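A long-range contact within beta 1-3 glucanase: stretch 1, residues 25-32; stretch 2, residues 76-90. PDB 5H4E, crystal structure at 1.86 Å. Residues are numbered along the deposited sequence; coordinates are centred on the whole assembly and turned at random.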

ATOM      1  N   GLN A  25       8.115 -23.055   5.956  1.00 23.34           N
ATOM      2  CA  GLN A  25       7.511 -22.150   6.933  1.00 25.02           C
ATOM      3  C   GLN A  25       7.059 -20.826   6.304  1.00 23.88           C
ATOM      4  O   GLN A  25       6.705 -19.874   7.008  1.00 22.84           O
ATOM      5  N   ILE A  26       7.083 -20.776   4.979  1.00 21.90           N
ATOM      6  CA  ILE A  26       6.648 -19.589   4.250  1.00 22.43           C
ATOM      7  C   ILE A  26       5.405 -19.938   3.443  1.00 19.69           C
ATOM      8  O   ILE A  26       5.398 -20.928   2.720  1.00 21.48           O
ATOM      9  N   TYR A  27       4.356 -19.135   3.579  1.00 18.52           N
ATOM     10  CA  TYR A  27       3.093 -19.408   2.901  1.00 20.59           C
ATOM     11  C   TYR A  27       2.703 -18.280   1.964  1.00 20.03           C
ATOM     12  O   TYR A  27       2.773 -17.124   2.351  1.00 18.25           O
ATOM     13  N   TRP A  28       2.267 -18.603   0.748  1.00 15.37           N
ATOM     14  CA  TRP A  28       1.750 -17.559  -0.130  1.00 19.91           C
ATOM     15  C   TRP A  28       0.349 -17.861  -0.660  1.00 19.21           C
ATOM     16  O   TRP A  28      -0.040 -19.027  -0.813  1.00 19.15           O
ATOM     17  N   ALA A  29      -0.395 -16.792  -0.925  1.00 17.96           N
ATOM     18  CA  ALA A  29      -1.692 -16.850  -1.587  1.00 18.74           C
ATOM     19  C   ALA A  29      -1.847 -15.592  -2.428  1.00 19.93           C
ATOM     20  O   ALA A  29      -1.403 -14.520  -2.020  1.00 18.16           O
ATOM     21  N   ILE A  30      -2.448 -15.710  -3.609  1.00 17.15           N
ATOM     22  CA  ILE A  30      -2.768 -14.519  -4.406  1.00 18.99           C
ATOM     23  C   ILE A  30      -4.277 -14.377  -4.538  1.00 20.22           C
ATOM     24  O   ILE A  30      -4.950 -15.295  -5.007  1.00 20.80           O
ATOM     25  N   VAL A  31      -4.793 -13.223  -4.141  1.00 18.83           N
ATOM     26  CA  VAL A  31      -6.208 -12.933  -4.257  1.00 19.42           C
ATOM     27  C   VAL A  31      -6.390 -11.664  -5.070  1.00 22.92           C
ATOM     28  O   VAL A  31      -5.559 -10.758  -5.016  1.00 23.65           O
ATOM     29  N   GLY A  32      -7.463 -11.596  -5.842  1.00 19.87           N
ATOM     30  CA  GLY A  32      -7.650 -10.464  -6.726  1.00 19.60           C
ATOM     31  C   GLY A  32      -8.973 -10.559  -7.454  1.00 20.57           C
ATOM     32  O   GLY A  32      -9.883 -11.247  -6.997  1.00 20.06           O
ATOM     33  N   ASN A  76      -8.688 -21.392   2.829  1.00 23.86           N
ATOM     34  CA  ASN A  76      -7.286 -21.750   2.864  1.00 25.28           C
ATOM     35  C   ASN A  76      -6.746 -21.742   1.450  1.00 29.62           C
ATOM     36  O   ASN A  76      -6.674 -22.776   0.779  1.00 30.00           O
ATOM     37  N   TYR A  77      -6.391 -20.546   0.995  1.00 25.50           N
ATOM     38  CA  TYR A  77      -5.891 -20.366  -0.350  1.00 22.20           C
ATOM     39  C   TYR A  77      -4.370 -20.401  -0.384  1.00 22.80           C
ATOM     40  O   TYR A  77      -3.768 -20.147  -1.429  1.00 23.50           O
ATOM     41  N   PHE A  78      -3.756 -20.720   0.756  1.00 22.72           N
ATOM     42  CA  PHE A  78      -2.307 -20.622   0.912  1.00 21.12           C
ATOM     43  C   PHE A  78      -1.562 -21.876   0.505  1.00 25.92           C
ATOM     44  O   PHE A  78      -2.107 -22.984   0.543  1.00 23.81           O
ATOM     45  N   CYS A  79      -0.306 -21.674   0.115  1.00 22.18           N
ATOM     46  CA  CYS A  79       0.589 -22.742  -0.325  1.00 22.18           C
ATOM     47  C   CYS A  79       1.969 -22.560   0.307  1.00 23.55           C
ATOM     48  O   CYS A  79       2.485 -21.445   0.339  1.00 20.21           O
ATOM     49  N   LYS A  80       2.563 -23.634   0.823  1.00 22.04           N
ATOM     50  CA  LYS A  80       3.925 -23.557   1.362  1.00 20.60           C
ATOM     51  C   LYS A  80       4.926 -23.363   0.230  1.00 21.53           C
ATOM     52  O   LYS A  80       4.779 -23.972  -0.828  1.00 22.61           O
ATOM     53  N   ALA A  81       5.954 -22.545   0.452  1.00 21.27           N
ATOM     54  CA  ALA A  81       7.003 -22.378  -0.552  1.00 20.36           C
ATOM     55  C   ALA A  81       7.662 -23.726  -0.878  1.00 24.11           C
ATOM     56  O   ALA A  81       8.141 -23.947  -1.996  1.00 26.78           O
ATOM     57  N   SER A  82       7.663 -24.635   0.092  1.00 23.82           N
ATOM     58  CA  SER A  82       8.275 -25.942  -0.108  1.00 22.15           C
ATOM     59  C   SER A  82       7.457 -26.818  -1.061  1.00 21.60           C
ATOM     60  O   SER A  82       8.025 -27.651  -1.763  1.00 29.06           O
ATOM     61  N   GLN A  83       6.139 -26.627  -1.095  1.00 22.45           N
ATOM     62  CA  GLN A  83       5.289 -27.281  -2.097  1.00 22.02           C
ATOM     63  C   GLN A  83       5.481 -26.648  -3.476  1.00 25.86           C
ATOM     64  O   GLN A  83       5.712 -27.341  -4.456  1.00 22.84           O
ATOM     65  N   GLN A  84       5.371 -25.325  -3.549  1.00 20.02           N
ATOM     66  CA  GLN A  84       5.642 -24.611  -4.788  1.00 22.11           C
ATOM     67  C   GLN A  84       6.101 -23.195  -4.437  1.00 20.56           C
ATOM     68  O   GLN A  84       5.378 -22.464  -3.760  1.00 20.68           O
ATOM     69  N   SER A  85       7.298 -22.829  -4.878  1.00 19.52           N
ATOM     70  CA  SER A  85       7.938 -21.596  -4.423  1.00 18.83           C
ATOM     71  C   SER A  85       7.598 -20.402  -5.306  1.00 21.39           C
ATOM     72  O   SER A  85       8.035 -19.279  -5.051  1.00 17.97           O
ATOM     73  N   TYR A  86       6.825 -20.656  -6.351  1.00 20.36           N
ATOM     74  CA  TYR A  86       6.499 -19.637  -7.338  1.00 20.13           C
ATOM     75  C   TYR A  86       5.012 -19.696  -7.670  1.00 18.78           C
ATOM     76  O   TYR A  86       4.364 -20.729  -7.493  1.00 20.45           O
ATOM     77  N   ALA A  87       4.493 -18.582  -8.170  1.00 18.42           N
ATOM     78  CA  ALA A  87       3.129 -18.492  -8.665  1.00 20.63           C
ATOM     79  C   ALA A  87       3.110 -18.079 -10.138  1.00 20.60           C
ATOM     80  O   ALA A  87       3.983 -17.329 -10.591  1.00 20.86           O
ATOM     81  N   TYR A  88       2.136 -18.585 -10.886  1.00 19.09           N
ATOM     82  CA  TYR A  88       1.839 -18.053 -12.221  1.00 21.56           C
ATOM     83  C   TYR A  88       0.654 -17.119 -12.126  1.00 20.40           C
ATOM     84  O   TYR A  88      -0.321 -17.457 -11.467  1.00 21.33           O
ATOM     85  N   ILE A  89       0.714 -15.950 -12.764  1.00 18.46           N
ATOM     86  CA  ILE A  89      -0.504 -15.143 -12.903  1.00 17.21           C
ATOM     87  C   ILE A  89      -0.818 -14.870 -14.362  1.00 18.19           C
ATOM     88  O   ILE A  89       0.096 -14.709 -15.189  1.00 18.77           O
ATOM     89  N   PRO A  90      -2.119 -14.843 -14.689  1.00 21.33           N
ATOM     90  CA  PRO A  90      -2.623 -14.353 -15.966  1.00 20.30           C
ATOM     91  C   PRO A  90      -2.955 -12.885 -15.781  1.00 18.93           C
ATOM     92  O   PRO A  90      -2.663 -12.371 -14.699  1.00 18.69           O
TER

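Packing between residues 25-32 and 76-90 of beta 1-3 glucanase, centred on the indole of Trp28. A short antiparallel ladder sets the register: Trp28 N donates to Cys79 O (2.9 Å), Cys79 N to Trp28 O (2.8 Å) and Ala81 N to Ile26 O (2.8 Å). Trp28 and Cys79 therefore share one face of the sheet, Tyr27 and Lys80 the other. Trp28 (chi1 p, 66°; chi2 -92°) brings its indole into a slot formed by the second stretch as that chain leaves the ladder, turns, and returns as strand 86-89, which runs nearly parallel to strand 26-32 (8°). One wall of the slot is Cys79, whose CB lies over one ring face, 3.9 Å from Trp28 CE2; its chi1 is t. The other wall is Ala87, whose CB points toward the first stretch and covers the opposite face, 3.6 Å from Trp28 CH2. The indole is thus a flat wedge between two small side chains. At the ring edge, Trp28 NE1 donates to Gln84 O (2.8 Å, 168°), so the one polar atom of the ring is satisfied by backbone at the turn. Gln84 NE2 also donates to Tyr86 O at 2.9 Å, within its own stretch, while Tyr86 O itself lies 3.5 Å from Trp28 CZ2.

Beyond the indole, Ile30 (m, t) starts away from the second stretch at CB, but its tip comes back: Ile30 CD1 reaches Ala87 CB at 3.5 Å and Ile89 CG2 at 3.7 Å. The Ala87 methyl thus meets both Trp28 and Ile30, and Ile89 (p, t) extends this apolar patch.

Next along the strand, Ala29 is a small bump under a broad ring. Its CB points toward the second stretch and sits almost exactly on the normal of the Phe78 ring, 3.5 Å from the centroid; Phe78 (m, chi2 -94°) spreads over it and also brings CD1 to 3.8 Å from Tyr27 CB. Ala29 CB further touches Tyr77 CB at 4.1 Å. Tyr77 (m) in turn offers CD2 to Val31 CG1 (4.1 Å), Val31 being m. On the face shared with Lys80, Tyr27 (m) lies alongside the extended Lys80 (m, t, t, t), its OH 3.2 Å from Lys80 CE. At the other end of the ladder, Ile26 CB and Ala81 CB meet at 4.1 Å.

One water oxygen lies within hydrogen-bonding distance of both Trp28 O (3.0 Å) and Tyr77 O (2.7 Å).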

ATOM      1  CB  GLN A  25       8.496 -21.877   8.065  1.00 24.88           C
ATOM      2  CG  GLN A  25       8.874 -23.141   8.826  1.00 27.05           C
ATOM      3  CD  GLN A  25      10.012 -22.937   9.796  1.00 27.38           C
ATOM      4  OE1 GLN A  25      10.931 -22.157   9.540  1.00 24.37           O
ATOM      5  NE2 GLN A  25       9.965 -23.649  10.924  1.00 30.49           N
ATOM      6  CB  ILE A  26       7.762 -19.072   3.331  1.00 20.48           C
ATOM      7  CG1 ILE A  26       8.979 -18.663   4.166  1.00 21.86           C
ATOM      8  CG2 ILE A  26       7.266 -17.889   2.486  1.00 22.19           C
ATOM      9  CD1 ILE A  26      10.204 -18.304   3.318  1.00 26.23           C
ATOM     10  CB  TYR A  27       1.976 -19.607   3.914  1.00 21.11           C
ATOM     11  CG  TYR A  27       2.207 -20.743   4.881  1.00 21.46           C
ATOM     12  CD1 TYR A  27       1.507 -21.942   4.743  1.00 23.16           C
ATOM     13  CD2 TYR A  27       3.105 -20.621   5.941  1.00 23.32           C
ATOM     14  CE1 TYR A  27       1.700 -22.992   5.623  1.00 26.16           C
ATOM     15  CE2 TYR A  27       3.306 -21.683   6.839  1.00 25.58           C
ATOM     16  CZ  TYR A  27       2.591 -22.860   6.667  1.00 29.02           C
ATOM     17  OH  TYR A  27       2.759 -23.923   7.534  1.00 26.79           O
ATOM     18  CB  TRP A  28       2.702 -17.322  -1.300  1.00 15.58           C
ATOM     19  CG  TRP A  28       2.813 -18.485  -2.228  1.00 19.90           C
ATOM     20  CD1 TRP A  28       3.730 -19.500  -2.166  1.00 20.75           C
ATOM     21  CD2 TRP A  28       1.998 -18.753  -3.364  1.00 19.38           C
ATOM     22  NE1 TRP A  28       3.531 -20.378  -3.198  1.00 21.07           N
ATOM     23  CE2 TRP A  28       2.467 -19.946  -3.944  1.00 20.92           C
ATOM     24  CE3 TRP A  28       0.910 -18.101  -3.952  1.00 21.10           C
ATOM     25  CZ2 TRP A  28       1.887 -20.502  -5.072  1.00 19.31           C
ATOM     26  CZ3 TRP A  28       0.338 -18.658  -5.077  1.00 20.60           C
ATOM     27  CH2 TRP A  28       0.831 -19.844  -5.626  1.00 20.92           C
ATOM     28  CB  ALA A  29      -2.829 -16.958  -0.562  1.00 18.01           C
ATOM     29  CB  ILE A  30      -2.158 -14.574  -5.815  1.00 18.78           C
ATOM     30  CG1 ILE A  30      -0.632 -14.693  -5.728  1.00 20.45           C
ATOM     31  CG2 ILE A  30      -2.542 -13.334  -6.612  1.00 19.36           C
ATOM     32  CD1 ILE A  30       0.025 -14.925  -7.088  1.00 15.82           C
ATOM     33  CB  VAL A  31      -6.864 -12.798  -2.871  1.00 20.00           C
ATOM     34  CG1 VAL A  31      -6.785 -14.122  -2.138  1.00 19.54           C
ATOM     35  CG2 VAL A  31      -6.175 -11.708  -2.057  1.00 21.75           C
ATOM     36  CB  ASN A  76      -7.078 -23.104   3.528  1.00 28.24           C
ATOM     37  CG  ASN A  76      -5.613 -23.397   3.790  1.00 35.92           C
ATOM     38  OD1 ASN A  76      -4.743 -22.556   3.542  1.00 30.17           O
ATOM     39  ND2 ASN A  76      -5.329 -24.594   4.293  1.00 34.51           N
ATOM     40  CB  TYR A  77      -6.389 -19.043  -0.924  1.00 19.79           C
ATOM     41  CG  TYR A  77      -7.896 -18.893  -1.042  1.00 23.43           C
ATOM     42  CD1 TYR A  77      -8.726 -19.987  -1.280  1.00 24.97           C
ATOM     43  CD2 TYR A  77      -8.480 -17.640  -0.942  1.00 22.04           C
ATOM     44  CE1 TYR A  77     -10.111 -19.825  -1.401  1.00 23.58           C
ATOM     45  CE2 TYR A  77      -9.829 -17.465  -1.074  1.00 23.88           C
ATOM     46  CZ  TYR A  77     -10.648 -18.554  -1.298  1.00 27.62           C
ATOM     47  OH  TYR A  77     -12.003 -18.332  -1.423  1.00 28.38           O
ATOM     48  CB  PHE A  78      -1.969 -20.260   2.364  1.00 22.10           C
ATOM     49  CG  PHE A  78      -2.185 -18.812   2.664  1.00 21.82           C
ATOM     50  CD1 PHE A  78      -1.132 -17.909   2.571  1.00 20.03           C
ATOM     51  CD2 PHE A  78      -3.449 -18.335   2.959  1.00 18.87           C
ATOM     52  CE1 PHE A  78      -1.338 -16.555   2.815  1.00 21.82           C
ATOM     53  CE2 PHE A  78      -3.653 -16.989   3.205  1.00 21.46           C
ATOM     54  CZ  PHE A  78      -2.594 -16.101   3.127  1.00 20.03           C
ATOM     55  CB  CYS A  79       0.689 -22.746  -1.858  1.00 22.46           C
ATOM     56  SG  CYS A  79       1.843 -23.962  -2.571  1.00 25.46           S
ATOM     57  CB  LYS A  80       4.292 -24.825   2.144  1.00 22.07           C
ATOM     58  CG  LYS A  80       3.583 -25.000   3.484  1.00 25.41           C
ATOM     59  CD  LYS A  80       3.980 -26.316   4.166  1.00 27.96           C
ATOM     60  CE  LYS A  80       3.322 -26.410   5.540  1.00 37.58           C
ATOM     61  NZ  LYS A  80       3.900 -27.455   6.447  1.00 45.99           N
ATOM     62  CB  ALA A  81       8.045 -21.378  -0.087  1.00 20.09           C
ATOM     63  CB  SER A  82       8.479 -26.641   1.239  1.00 23.95           C
ATOM     64  OG  SER A  82       7.248 -26.843   1.900  1.00 24.26           O
ATOM     65  CB  GLN A  83       3.807 -27.215  -1.714  1.00 24.43           C
ATOM     66  CG  GLN A  83       2.879 -27.701  -2.841  1.00 26.79           C
ATOM     67  CD  GLN A  83       1.430 -27.930  -2.400  1.00 35.85           C
ATOM     68  OE1 GLN A  83       1.051 -27.610  -1.274  1.00 44.20           O
ATOM     69  NE2 GLN A  83       0.615 -28.482  -3.299  1.00 31.47           N
ATOM     70  CB  GLN A  84       4.409 -24.572  -5.688  1.00 23.26           C
ATOM     71  CG  GLN A  84       4.667 -23.945  -7.067  1.00 24.21           C
ATOM     72  CD  GLN A  84       3.522 -24.161  -8.037  1.00 26.92           C
ATOM     73  OE1 GLN A  84       3.134 -25.297  -8.318  1.00 24.04           O
ATOM     74  NE2 GLN A  84       2.965 -23.067  -8.551  1.00 22.22           N
ATOM     75  CB  SER A  85       9.455 -21.773  -4.378  1.00 20.14           C
ATOM     76  OG  SER A  85       9.970 -21.981  -5.694  1.00 20.33           O
ATOM     77  CB  TYR A  86       7.330 -19.834  -8.609  1.00 20.67           C
ATOM     78  CG  TYR A  86       7.159 -21.228  -9.177  1.00 20.46           C
ATOM     79  CD1 TYR A  86       7.973 -22.273  -8.750  1.00 21.70           C
ATOM     80  CD2 TYR A  86       6.146 -21.515 -10.094  1.00 21.86           C
ATOM     81  CE1 TYR A  86       7.800 -23.570  -9.240  1.00 24.34           C
ATOM     82  CE2 TYR A  86       5.961 -22.814 -10.590  1.00 23.47           C
ATOM     83  CZ  TYR A  86       6.796 -23.830 -10.160  1.00 24.94           C
ATOM     84  OH  TYR A  86       6.633 -25.107 -10.643  1.00 27.40           O
ATOM     85  CB  ALA A  87       2.341 -17.499  -7.832  1.00 18.63           C
ATOM     86  CB  TYR A  88       1.504 -19.164 -13.220  1.00 21.37           C
ATOM     87  CG  TYR A  88       2.572 -20.205 -13.426  1.00 20.94           C
ATOM     88  CD1 TYR A  88       3.729 -19.905 -14.137  1.00 21.33           C
ATOM     89  CD2 TYR A  88       2.406 -21.502 -12.946  1.00 23.81           C
ATOM     90  CE1 TYR A  88       4.699 -20.857 -14.356  1.00 21.59           C
ATOM     91  CE2 TYR A  88       3.376 -22.467 -13.156  1.00 23.52           C
ATOM     92  CZ  TYR A  88       4.516 -22.135 -13.866  1.00 26.44           C
ATOM     93  OH  TYR A  88       5.493 -23.067 -14.081  1.00 28.90           O
ATOM     94  CB  ILE A  89      -0.431 -13.767 -12.149  1.00 17.97           C
ATOM     95  CG1 ILE A  89       0.781 -12.959 -12.592  1.00 17.12           C
ATOM     96  CG2 ILE A  89      -0.401 -13.972 -10.645  1.00 18.62           C
ATOM     97  CD1 ILE A  89       0.652 -11.479 -12.275  1.00 17.59           C
ATOM     98  CB  PRO A  90      -3.877 -15.191 -16.181  1.00 20.67           C
ATOM     99  CG  PRO A  90      -4.438 -15.287 -14.793  1.00 22.62           C
ATOM    100  CD  PRO A  90      -3.222 -15.357 -13.849  1.00 19.27           C
TER
HETATM  101  O   HOH W   1      -1.591 -20.481  -2.948  1.00 19.27           O